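Local coordinates for S-adenosyl-L-methionine-dependent 2-deoxy-scyllo-inosamine dehydrogenase (Bacillus circulans, PDB 4M7S), which catalyses the S-adenosylmethionine-dependent radical oxidation of 2-deoxy-scyllo-inosamine to amino-dideoxy-scyllo-inosose in butirosin biosynthesis, using two [4Fe-4S] clusters, at residues 33-37 and 178-182; 194-198 and 211-217. Residue numbers count along the deposited sequence, not the author numbering.

Contact 1: 33-37 and 178-182; sequences TGEMD and VTVLG. With IMD (imidazole), chain F.
Residues 33-37, a loop bending at Gly34 (phi/psi -67/-56), then extended through Glu35 and Met36 to N-cap Asp37, pass a type I beta turn, Thr179 to Gly182, closed by Gly182 N to Thr179 O at 2.9 Å. Gly182 has positive phi (98°), which suits glycine. CA atoms come closest at Met36 and Val180, 4.7 Å. Val180, chi1 off-well at -111°, lays CG1 3.6 Å from Met36 N and 4.2 Å from Met36 CB, a branched side chain filling the bend of the loop. Selenomethionine Met36 (t, t, m) is long and flexible enough to bring CE 3.1 Å from Thr179 O and 4.1 Å from Val178 CG1. No direct hydrogen bond crosses; one water bridges Asp37 N (3.0 Å) and Val180 O (2.5 Å). Asp37, chi1 t, turns its carboxylate away, N-capping helix 38-50 at Ala39 N, while OD2 lies 2.5 Å from imidazole N1. Here the loop following the first strand of the radical SAM fold packs on a beta-hairpin turn of the iron-sulfur cluster-binding domain.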
loop_
_atom_site.group_PDB
_atom_site.type_symbol
_atom_site.label_atom_id
_atom_site.label_comp_id
_atom_site.label_asym_id
_atom_site.label_seq_id
_atom_site.Cartn_x
_atom_site.Cartn_y
_atom_site.Cartn_z
ATOM N N THR A 33 -4.202 -10.428 12.575
ATOM C CA THR A 33 -4.382 -9.830 13.894
ATOM C C THR A 33 -4.626 -8.328 13.778
ATOM O O THR A 33 -4.692 -7.790 12.671
ATOM C CB THR A 33 -3.157 -10.090 14.808
ATOM O OG1 THR A 33 -2.019 -9.367 14.318
ATOM C CG2 THR A 33 -2.829 -11.578 14.854
ATOM N N GLY A 34 -4.762 -7.658 14.921
ATOM C CA GLY A 34 -4.935 -6.216 14.943
ATOM C C GLY A 34 -3.701 -5.448 14.481
ATOM O O GLY A 34 -3.771 -4.631 13.565
ATOM N N GLU A 35 -2.559 -5.692 15.112
ATOM C CA GLU A 35 -1.382 -4.909 14.760
ATOM C C GLU A 35 -0.176 -5.689 14.287
ATOM O O GLU A 35 0.069 -6.811 14.721
ATOM C CB GLU A 35 -0.983 -3.985 15.897
ATOM C CG GLU A 35 -1.039 -2.540 15.484
ATOM C CD GLU A 35 -1.036 -1.619 16.659
ATOM O OE1 GLU A 35 0.071 -1.325 17.152
ATOM O OE2 GLU A 35 -2.134 -1.205 17.093
HETATM N N MSE A 36 0.588 -5.071 13.395
HETATM C CA MSE A 36 1.797 -5.715 12.909
HETATM C C MSE A 36 2.824 -5.864 14.032
HETATM O O MSE A 36 3.081 -4.920 14.775
HETATM C CB MSE A 36 2.401 -4.945 11.732
HETATM C CG MSE A 36 3.677 -5.592 11.223
HETATM SE SE MSE A 36 4.436 -4.739 9.658
HETATM C CE MSE A 36 3.113 -5.306 8.329
ATOM N N ASP A 37 3.373 -7.067 14.170
ATOM C CA ASP A 37 4.488 -7.321 15.083
ATOM C C ASP A 37 5.626 -6.335 14.782
ATOM O O ASP A 37 6.080 -6.246 13.651
ATOM C CB ASP A 37 4.968 -8.770 14.911
ATOM C CG ASP A 37 5.993 -9.192 15.964
ATOM O OD1 ASP A 37 6.662 -8.323 16.558
ATOM O OD2 ASP A 37 6.141 -10.412 16.192
ATOM N N VAL A 178 2.278 -5.187 1.717
ATOM C CA VAL A 178 2.649 -6.103 2.796
ATOM C C VAL A 178 1.550 -6.059 3.874
ATOM O O VAL A 178 1.270 -4.999 4.428
ATOM C CB VAL A 178 3.997 -5.691 3.420
ATOM C CG1 VAL A 178 4.355 -6.594 4.609
ATOM C CG2 VAL A 178 5.099 -5.689 2.373
ATOM N N THR A 179 0.922 -7.203 4.151
ATOM C CA THR A 179 -0.187 -7.278 5.089
ATOM C C THR A 179 0.337 -7.374 6.512
ATOM O O THR A 179 1.558 -7.482 6.713
ATOM C CB THR A 179 -1.079 -8.500 4.817
ATOM O OG1 THR A 179 -0.363 -9.696 5.158
ATOM C CG2 THR A 179 -1.508 -8.538 3.335
ATOM N N VAL A 180 -0.575 -7.355 7.490
ATOM C CA VAL A 180 -0.165 -7.338 8.901
ATOM C C VAL A 180 0.686 -8.532 9.251
ATOM O O VAL A 180 1.516 -8.454 10.151
ATOM C CB VAL A 180 -1.339 -7.387 9.911
ATOM C CG1 VAL A 180 -1.467 -6.073 10.659
ATOM C CG2 VAL A 180 -2.639 -7.841 9.268
ATOM N N LEU A 181 0.441 -9.645 8.564
ATOM C CA LEU A 181 1.129 -10.892 8.868
ATOM C C LEU A 181 2.298 -11.146 7.911
ATOM O O LEU A 181 2.911 -12.214 7.937
ATOM C CB LEU A 181 0.147 -12.066 8.876
ATOM C CG LEU A 181 -0.956 -11.987 9.936
ATOM C CD1 LEU A 181 -1.897 -13.174 9.831
ATOM C CD2 LEU A 181 -0.353 -11.903 11.340
ATOM N N GLY A 182 2.610 -10.155 7.080
ATOM C CA GLY A 182 3.804 -10.208 6.241
ATOM C C GLY A 182 3.602 -10.650 4.797
ATOM O O GLY A 182 4.546 -10.659 4.001
HETATM N N1 IMD F . 7.672 -10.894 18.058
HETATM C C2 IMD F . 8.292 -10.427 19.160
HETATM N N3 IMD F . 8.535 -11.469 19.991
HETATM C C4 IMD F . 8.060 -12.597 19.411
HETATM C C5 IMD F . 7.514 -12.232 18.185
HETATM O O HOH W 1 2.327 -9.231 12.433
#

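Contact 2: 194-198 and 211-217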
loop_
_atom_site.group_PDB
_atom_site.type_symbol
_atom_site.label_atom_id
_atom_site.label_comp_id
_atom_site.label_asym_id
_atom_site.label_seq_id
_atom_site.Cartn_x
_atom_site.Cartn_y
_atom_site.Cartn_z
ATOM N N LYS A 194 -5.864 -13.159 -2.805
ATOM C CA LYS A 194 -5.906 -14.215 -3.804
ATOM C C LYS A 194 -4.525 -14.442 -4.406
ATOM O O LYS A 194 -4.227 -15.525 -4.903
ATOM C CB LYS A 194 -6.888 -13.850 -4.922
ATOM C CG LYS A 194 -8.343 -13.704 -4.485
ATOM C CD LYS A 194 -9.120 -12.903 -5.514
ATOM C CE LYS A 194 -10.581 -12.759 -5.137
ATOM N NZ LYS A 194 -11.340 -12.123 -6.252
HETATM N N MSE A 195 -3.693 -13.408 -4.374
HETATM C CA MSE A 195 -2.402 -13.443 -5.050
HETATM C C MSE A 195 -1.265 -13.195 -4.059
HETATM O O MSE A 195 -0.531 -12.221 -4.184
HETATM C CB MSE A 195 -2.367 -12.379 -6.148
HETATM C CG MSE A 195 -1.732 -12.828 -7.444
HETATM SE SE MSE A 195 -2.586 -14.421 -8.184
HETATM C CE MSE A 195 -4.345 -13.675 -8.564
ATOM N N VAL A 196 -1.129 -14.067 -3.066
ATOM C CA VAL A 196 -0.017 -13.971 -2.128
ATOM C C VAL A 196 1.251 -14.406 -2.857
ATOM O O VAL A 196 1.323 -15.524 -3.368
ATOM C CB VAL A 196 -0.235 -14.848 -0.894
ATOM C CG1 VAL A 196 1.023 -14.836 -0.007
ATOM C CG2 VAL A 196 -1.448 -14.354 -0.110
HETATM N N MSE A 197 2.223 -13.502 -2.929
HETATM C CA MSE A 197 3.445 -13.729 -3.696
HETATM C C MSE A 197 4.543 -14.307 -2.810
HETATM O O MSE A 197 5.485 -14.930 -3.287
HETATM C CB MSE A 197 3.897 -12.417 -4.338
HETATM C CG MSE A 197 2.849 -11.831 -5.279
HETATM SE SE MSE A 197 2.608 -13.012 -6.796
HETATM C CE MSE A 197 1.645 -11.770 -7.965
ATOM N N GLY A 198 4.403 -14.102 -1.509
ATOM C CA GLY A 198 5.315 -14.682 -0.539
ATOM C C GLY A 198 5.079 -13.985 0.784
ATOM O O GLY A 198 4.067 -13.310 0.952
ATOM N N ASN A 211 10.329 -13.232 -7.931
ATOM C CA ASN A 211 10.090 -14.664 -8.141
ATOM C C ASN A 211 9.236 -14.903 -9.395
ATOM O O ASN A 211 8.651 -13.961 -9.948
ATOM C CB ASN A 211 9.523 -15.369 -6.887
ATOM C CG ASN A 211 8.118 -14.910 -6.523
ATOM O OD1 ASN A 211 7.360 -14.444 -7.375
ATOM N ND2 ASN A 211 7.757 -15.062 -5.246
ATOM N N ASP A 212 9.169 -16.156 -9.831
ATOM C CA ASP A 212 8.433 -16.522 -11.035
ATOM C C ASP A 212 6.976 -16.046 -11.013
ATOM O O ASP A 212 6.480 -15.501 -12.000
ATOM C CB ASP A 212 8.488 -18.036 -11.245
ATOM C CG ASP A 212 8.620 -18.418 -12.709
ATOM O OD1 ASP A 212 8.408 -17.539 -13.578
ATOM O OD2 ASP A 212 8.931 -19.600 -12.993
ATOM N N LYS A 213 6.301 -16.238 -9.883
ATOM C CA LYS A 213 4.881 -15.911 -9.779
ATOM C C LYS A 213 4.616 -14.410 -9.933
ATOM O O LYS A 213 3.713 -14.000 -10.671
ATOM C CB LYS A 213 4.313 -16.427 -8.454
ATOM C CG LYS A 213 2.789 -16.440 -8.369
ATOM C CD LYS A 213 2.339 -16.911 -6.985
ATOM C CE LYS A 213 0.851 -16.684 -6.760
ATOM N NZ LYS A 213 0.405 -17.258 -5.461
ATOM N N PHE A 214 5.406 -13.591 -9.247
ATOM C CA PHE A 214 5.238 -12.144 -9.316
ATOM C C PHE A 214 5.646 -11.630 -10.696
ATOM O O PHE A 214 4.959 -10.804 -11.291
ATOM C CB PHE A 214 6.067 -11.460 -8.228
ATOM C CG PHE A 214 5.408 -10.242 -7.630
ATOM C CD1 PHE A 214 4.619 -9.399 -8.408
ATOM C CD2 PHE A 214 5.566 -9.950 -6.290
ATOM C CE1 PHE A 214 4.019 -8.273 -7.859
ATOM C CE2 PHE A 214 4.954 -8.831 -5.712
ATOM C CZ PHE A 214 4.184 -7.990 -6.491
ATOM N N THR A 215 6.766 -12.135 -11.204
ATOM C CA THR A 215 7.285 -11.717 -12.504
ATOM C C THR A 215 6.326 -12.018 -13.655
ATOM O O THR A 215 6.084 -11.167 -14.516
ATOM C CB THR A 215 8.657 -12.359 -12.768
ATOM O OG1 THR A 215 9.570 -11.917 -11.752
ATOM C CG2 THR A 215 9.181 -11.968 -14.136
ATOM N N SER A 216 5.783 -13.228 -13.678
ATOM C CA SER A 216 4.856 -13.583 -14.742
ATOM C C SER A 216 3.542 -12.817 -14.579
ATOM O O SER A 216 2.920 -12.432 -15.566
ATOM C CB SER A 216 4.612 -15.092 -14.786
ATOM O OG SER A 216 4.021 -15.550 -13.592
ATOM N N PHE A 217 3.136 -12.573 -13.334
ATOM C CA PHE A 217 1.888 -11.855 -13.089
ATOM C C PHE A 217 1.982 -10.440 -13.638
ATOM O O PHE A 217 1.083 -9.982 -14.337
ATOM C CB PHE A 217 1.549 -11.821 -11.592
ATOM C CG PHE A 217 0.215 -11.190 -11.279
ATOM C CD1 PHE A 217 -0.971 -11.851 -11.581
ATOM C CD2 PHE A 217 0.144 -9.945 -10.666
ATOM C CE1 PHE A 217 -2.203 -11.277 -11.282
ATOM C CE2 PHE A 217 -1.084 -9.368 -10.357
ATOM C CZ PHE A 217 -2.254 -10.031 -10.671
#
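Selenomethionine Met197 fills the apolar centre, its unbranched side chain lying against two phenylalanines. Its CG sits over one face of Phe214, 3.8 Å from the ring centroid, in a CH-pi contact, and SE follows obliquely at 4.5 Å from that centroid, a Met-aromatic pair. Beyond SE, Met197 CE reaches Phe217 CD2 at 3.6 Å. Selenomethionine Met195 covers a face of Phe217, with CG 4.2 Å from the ring centroid and SE oblique at 5.0 Å. Lys213 serves both environments: its methylenes flank the selenium atoms (CG 3.8 Å from Met197 SE), while its extended chain delivers NZ to Val196 O at 2.9 Å. Asn211 also works twice at the polar edge. As N-cap it accepts from Phe214 N through OD1 (2.8 Å), and its ND2 donates to Met197 O (3.0 Å), so one amide ties the helix start to the loop. The side chain of Phe217 comes within about 4 Å of a bound iron-sulfur cluster, placing this packing beside the auxiliary cluster. Loop 194-198 lies alongside strand 183-185, Met197 and Gly198 sharing backbone hydrogen bonds with Val184, and helix 212-222 packs over both, with Phe214 also touching Val184.

From the N terminus, the chain leaves strand 7-10, passes through 33-37 and enters helix 38-50. The remaining parallel strands and helices of the radical SAM portion follow, then helix 171-174 and strand 175-178 beside strand 7-10, before 178-182 closes contact 1, a loop spanning 140 residues. Strand 183-185 then leads to 194-198, and only 12 residues, including helix 205-209, separate it from 211-217, where contact 2 closes. The contacts are in series, neither nested nor crossed, with centres about 20 Å apart. Contact 1 joins the radical SAM part to the auxiliary-cluster domain; contact 2 is internal to the latter. Strand 183-185 follows the turn of contact 1 and pairs with strand 198-199.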